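Local coordinates for protein Afp (PDB 2YJK) that probably takes up and stores iron as a dodecameric ferritin-like protein of the Dps family, binding ferric iron, at residues Thr94-Pro99 with Val113-Ala118; Thr26-Lys31 with Val121-Ala126. All coordinates share one frame; numbering follows the deposited sequence.

Interaction 1 of 2, residues Thr94-Pro99 with Val113-Ala118; sequences TSTAVP and VSDIDA
OG1 of Thr-96 is gripped from two directions: it donates a hydrogen bond to OD2 of Asp-115, 2.6 Å away, and it accepts the backbone N-H of Val-98, whose N lies 2.9 Å from OG1. The second bond closes an ST turn, in which a hydroxyl takes the N-H two residues further on. A hydroxyl can give one bond and take another, which suits threonine here; with OG1 anti to the backbone N (chi1 -175°), it lies within reach of both partners. Asp-115 belongs to helix 105-130 and extends from it toward the loop, with both carboxylate oxygens in use. While OD2 receives the hydroxyl, OD1 accepts the amide of Ala-97, N to OD1 being 3.1 Å, and that bond is nearly straight at 170°. Each oxygen offers its syn lone pair, on the side facing its twin, so the carboxylate clasps the loop as a two-pronged acceptor and its rotation is fixed. Aspartate suits the place: its short arm spans a gap of 6.2 Å between its CA and that of Thr-96. Two apolar groups lie beside the carboxylate: CG2 of Val-98 is 3.9 Å from OD2, and CB of Ala-97 is 4.1 Å from OD1. Val-98 also packs on Ile-112 of the same helix and on Asn-38 and Gln-41 of helix 15-45, while Thr-96 touches Arg-86 of a second subunit. An alanine in place of Asp-115 would probably leave the Thr-96 hydroxyl and the Ala-97 amide without their acceptor and let the turn shift on the helix. Two donors from consecutive residues thus share one carboxylate, which would probably help to stabilise its negative charge and ties an irregular loop to a regular helix.

Interaction 2 of 2, residues Thr26-Lys31 with Val121-Ala126; sequences TPVVHK and VDLQAA
Helices 15-45 and 105-130 of the ferritin-like four-helix bundle run side by side here, where Val-28 meets Leu-123 and Lys-31 meets Asp-122. Their short segments are nearly antiparallel, at 157°, with axes 9.2 Å apart. On the inner side CD2 of Leu-123 rests against both methyls of Val-28, 3.8 Å from CG1 and from CG2, the side chains crossing at about a right angle. Both residues also pack on Ile-144 of helix 135-156, so branched and bulky aliphatic groups suit this interior. At the partly exposed margin NZ of Lys-31 forms a salt bridge with OD2 of Asp-122, at 2.7 Å, meeting the oxygen nearly head-on to its C-O bond. The long lysine chain bends at its end (chi4 62°), which brings NZ round to the acid, and its CD and CE lie 3.2 Å from OD2. CB of Pro-27 touches the same oxygen at 3.7 Å; a proline, with no N-H to give, is tolerated because the helix is kinked where the N of Pro-27 has no bond to the turn before. Such antiparallel packing of two long helices is typical of the four-helix bundle of the ferritin fold.

Both interactions use helix 105-130, their centres 13 Å apart. Interaction 1 ties this helix to the loop that follows helix 87-92, whereas interaction 2 sets it against helix 15-45. Along the chain the order is 26-31, 94-99, 113-118, 121-126, so the short-range closure is nested inside the long-range one. They touch lightly, OG1 of Thr-94 against O of His-30 and O of Ala-118 against CD of Lys-31. Thr-94, Thr-96 and Val-98 also touch helix 15-45, so loop 94-99 lies across both helices that interaction 2 brings together. The side chain of Val-98 is about 9 Å from that of His-43, an iron ligand, so the loop is held to the bundle close to an iron site.

Interaction 1 of 2, residues Thr94-Pro99 with Val113-Ala118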
loop_
_atom_site.group_PDB
_atom_site.type_symbol
_atom_site.label_atom_id
_atom_site.label_comp_id
_atom_site.label_asym_id
_atom_site.label_seq_id
_atom_site.Cartn_x
_atom_site.Cartn_y
_atom_site.Cartn_z
ATOM N N THR C 94 -4.820 9.058 -39.744
ATOM C CA THR C 94 -3.615 8.713 -39.046
ATOM C C THR C 94 -2.809 7.707 -39.841
ATOM O O THR C 94 -3.392 6.961 -40.628
ATOM C CB THR C 94 -4.088 8.118 -37.659
ATOM O OG1 THR C 94 -3.463 8.813 -36.601
ATOM C CG2 THR C 94 -3.914 6.656 -37.585
ATOM N N SER C 95 -1.487 7.658 -39.650
ATOM C CA SER C 95 -0.680 6.675 -40.412
ATOM C C SER C 95 0.531 6.265 -39.601
ATOM O O SER C 95 0.943 7.010 -38.741
ATOM C CB SER C 95 -0.251 7.262 -41.781
ATOM O OG SER C 95 0.765 8.233 -41.605
ATOM N N THR C 96 1.093 5.090 -39.848
ATOM C CA THR C 96 2.210 4.589 -39.037
ATOM C C THR C 96 3.363 4.033 -39.870
ATOM O O THR C 96 3.151 3.464 -40.937
ATOM C CB THR C 96 1.737 3.463 -37.996
ATOM O OG1 THR C 96 2.835 3.096 -37.158
ATOM C CG2 THR C 96 1.216 2.209 -38.713
ATOM N N ALA C 97 4.585 4.189 -39.380
ATOM C CA ALA C 97 5.734 3.495 -39.985
ATOM C C ALA C 97 6.010 2.160 -39.238
ATOM O O ALA C 97 6.939 1.440 -39.582
ATOM C CB ALA C 97 6.969 4.383 -39.926
ATOM N N VAL C 98 5.247 1.834 -38.185
ATOM C CA VAL C 98 5.566 0.615 -37.419
ATOM C C VAL C 98 5.384 -0.565 -38.394
ATOM O O VAL C 98 4.355 -0.637 -39.041
ATOM C CB VAL C 98 4.648 0.442 -36.200
ATOM C CG1 VAL C 98 4.800 -0.974 -35.624
ATOM C CG2 VAL C 98 4.821 1.603 -35.158
ATOM N N PRO C 99 6.380 -1.468 -38.508
ATOM C CA PRO C 99 6.208 -2.582 -39.428
ATOM C C PRO C 99 5.110 -3.569 -39.059
ATOM O O PRO C 99 4.720 -3.688 -37.894
ATOM C CB PRO C 99 7.576 -3.321 -39.373
ATOM C CG PRO C 99 8.554 -2.293 -38.923
ATOM C CD PRO C 99 7.740 -1.434 -37.937
ATOM N N VAL C 113 9.455 6.921 -33.016
ATOM C CA VAL C 113 9.881 8.322 -33.072
ATOM C C VAL C 113 9.262 9.049 -34.260
ATOM O O VAL C 113 8.840 10.192 -34.125
ATOM C CB VAL C 113 11.441 8.485 -33.015
ATOM C CG1 VAL C 113 11.889 9.947 -33.179
ATOM C CG2 VAL C 113 11.926 7.929 -31.708
ATOM N N SER C 114 9.206 8.414 -35.416
ATOM C CA SER C 114 8.506 9.028 -36.538
ATOM C C SER C 114 7.040 9.376 -36.196
ATOM O O SER C 114 6.620 10.542 -36.435
ATOM C CB SER C 114 8.612 8.124 -37.760
ATOM O OG SER C 114 7.808 8.610 -38.801
ATOM N N ASP C 115 6.267 8.414 -35.634
ATOM C CA ASP C 115 4.866 8.668 -35.216
ATOM C C ASP C 115 4.866 9.771 -34.075
ATOM O O ASP C 115 4.088 10.737 -34.107
ATOM C CB ASP C 115 4.128 7.363 -34.735
ATOM C CG ASP C 115 4.036 6.165 -35.861
ATOM O OD1 ASP C 115 4.693 6.185 -36.999
ATOM O OD2 ASP C 115 3.287 5.138 -35.540
ATOM N N ILE C 116 5.755 9.692 -33.090
ATOM C CA ILE C 116 5.836 10.809 -32.117
ATOM C C ILE C 116 6.110 12.228 -32.756
ATOM O O ILE C 116 5.543 13.244 -32.349
ATOM C CB ILE C 116 6.832 10.471 -31.034
ATOM C CG1 ILE C 116 6.222 9.434 -30.095
ATOM C CG2 ILE C 116 7.239 11.701 -30.273
ATOM C CD1 ILE C 116 7.256 8.770 -29.157
ATOM N N ASP C 117 6.953 12.279 -33.777
ATOM C CA ASP C 117 7.332 13.525 -34.408
ATOM C C ASP C 117 6.104 14.127 -35.058
ATOM O O ASP C 117 5.946 15.332 -35.013
ATOM C CB ASP C 117 8.437 13.343 -35.482
ATOM C CG ASP C 117 9.872 13.211 -34.885
ATOM O OD1 ASP C 117 10.118 13.433 -33.661
ATOM O OD2 ASP C 117 10.786 12.865 -35.691
ATOM N N ALA C 118 5.250 13.291 -35.655
ATOM C CA ALA C 118 3.958 13.750 -36.258
ATOM C C ALA C 118 3.018 14.337 -35.156
ATOM O O ALA C 118 2.384 15.381 -35.382
ATOM C CB ALA C 118 3.226 12.590 -37.002
#

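Interaction 2 of 2, residues Thr26-Lys31 with Val121-Ala126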
loop_
_atom_site.group_PDB
_atom_site.type_symbol
_atom_site.label_atom_id
_atom_site.label_comp_id
_atom_site.label_asym_id
_atom_site.label_seq_id
_atom_site.Cartn_x
_atom_site.Cartn_y
_atom_site.Cartn_z
ATOM N N THR C 26 -8.386 17.887 -31.313
ATOM C CA THR C 26 -8.816 16.687 -32.036
ATOM C C THR C 26 -7.696 15.884 -32.735
ATOM O O THR C 26 -7.722 14.637 -32.644
ATOM C CB THR C 26 -9.998 16.973 -33.006
ATOM O OG1 THR C 26 -11.050 17.539 -32.240
ATOM C CG2 THR C 26 -10.483 15.725 -33.674
ATOM N N PRO C 27 -6.738 16.560 -33.428
ATOM C CA PRO C 27 -5.646 15.794 -34.089
ATOM C C PRO C 27 -4.751 15.167 -33.025
ATOM O O PRO C 27 -4.188 14.083 -33.205
ATOM C CB PRO C 27 -4.849 16.896 -34.852
ATOM C CG PRO C 27 -5.925 18.020 -35.109
ATOM C CD PRO C 27 -6.707 17.991 -33.805
ATOM N N VAL C 28 -4.661 15.812 -31.879
ATOM C CA VAL C 28 -3.961 15.196 -30.745
ATOM C C VAL C 28 -4.614 13.905 -30.244
ATOM O O VAL C 28 -3.930 12.882 -30.038
ATOM C CB VAL C 28 -3.764 16.237 -29.621
ATOM C CG1 VAL C 28 -3.054 15.622 -28.409
ATOM C CG2 VAL C 28 -2.942 17.434 -30.155
ATOM N N VAL C 29 -5.924 13.931 -30.015
ATOM C CA VAL C 29 -6.623 12.751 -29.581
ATOM C C VAL C 29 -6.355 11.614 -30.588
ATOM O O VAL C 29 -6.060 10.465 -30.167
ATOM C CB VAL C 29 -8.173 12.963 -29.449
ATOM C CG1 VAL C 29 -8.860 11.622 -29.183
ATOM C CG2 VAL C 29 -8.493 13.944 -28.286
ATOM N N HIS C 30 -6.471 11.910 -31.886
ATOM C CA HIS C 30 -6.340 10.827 -32.886
ATOM C C HIS C 30 -4.917 10.241 -32.949
ATOM O O HIS C 30 -4.752 9.024 -33.059
ATOM C CB HIS C 30 -6.716 11.280 -34.314
ATOM C CG HIS C 30 -8.174 11.521 -34.533
ATOM N ND1 HIS C 30 -8.635 12.494 -35.403
ATOM C CD2 HIS C 30 -9.276 10.930 -34.015
ATOM C CE1 HIS C 30 -9.961 12.461 -35.434
ATOM N NE2 HIS C 30 -10.372 11.540 -34.581
ATOM N N LYS C 31 -3.903 11.101 -32.904
ATOM C CA LYS C 31 -2.516 10.599 -32.966
ATOM C C LYS C 31 -2.081 9.895 -31.686
ATOM O O LYS C 31 -1.352 8.917 -31.736
ATOM C CB LYS C 31 -1.556 11.729 -33.310
ATOM C CG LYS C 31 -1.817 12.254 -34.767
ATOM C CD LYS C 31 -0.689 13.065 -35.232
ATOM C CE LYS C 31 -0.691 13.183 -36.829
ATOM N NZ LYS C 31 -1.925 13.859 -37.267
ATOM N N VAL C 121 4.314 17.928 -34.034
ATOM C CA VAL C 121 3.889 18.975 -34.947
ATOM C C VAL C 121 2.470 19.405 -34.582
ATOM O O VAL C 121 2.198 20.579 -34.518
ATOM C CB VAL C 121 3.974 18.503 -36.468
ATOM C CG1 VAL C 121 3.095 19.419 -37.475
ATOM C CG2 VAL C 121 5.445 18.433 -36.920
ATOM N N ASP C 122 1.568 18.470 -34.323
ATOM C CA ASP C 122 0.183 18.858 -33.987
ATOM C C ASP C 122 0.089 19.469 -32.573
ATOM O O ASP C 122 -0.684 20.390 -32.354
ATOM C CB ASP C 122 -0.778 17.694 -34.155
ATOM C CG ASP C 122 -1.086 17.359 -35.657
ATOM O OD1 ASP C 122 -1.130 18.265 -36.579
ATOM O OD2 ASP C 122 -1.349 16.159 -35.920
ATOM N N LEU C 123 0.896 18.996 -31.614
ATOM C CA LEU C 123 0.922 19.663 -30.292
ATOM C C LEU C 123 1.429 21.128 -30.389
ATOM O O LEU C 123 0.876 22.043 -29.730
ATOM C CB LEU C 123 1.685 18.840 -29.259
ATOM C CG LEU C 123 0.917 17.592 -28.795
ATOM C CD1 LEU C 123 1.893 16.521 -28.353
ATOM C CD2 LEU C 123 -0.100 17.941 -27.681
ATOM N N GLN C 124 2.440 21.360 -31.229
ATOM C CA GLN C 124 3.013 22.691 -31.335
ATOM C C GLN C 124 2.016 23.598 -32.068
ATOM O O GLN C 124 1.721 24.666 -31.599
ATOM C CB GLN C 124 4.410 22.678 -31.986
ATOM C CG GLN C 124 5.177 24.071 -31.955
ATOM C CD GLN C 124 5.434 24.590 -30.496
ATOM O OE1 GLN C 124 5.892 23.840 -29.619
ATOM N NE2 GLN C 124 5.101 25.854 -30.241
ATOM N N ALA C 125 1.366 23.105 -33.102
ATOM C CA ALA C 125 0.218 23.852 -33.633
ATOM C C ALA C 125 -0.892 24.164 -32.574
ATOM O O ALA C 125 -1.451 25.257 -32.558
ATOM C CB ALA C 125 -0.373 23.148 -34.874
ATOM N N ALA C 126 -1.206 23.215 -31.690
ATOM C CA ALA C 126 -2.243 23.518 -30.674
ATOM C C ALA C 126 -1.761 24.587 -29.714
ATOM O O ALA C 126 -2.495 25.478 -29.414
ATOM C CB ALA C 126 -2.714 22.288 -29.936
#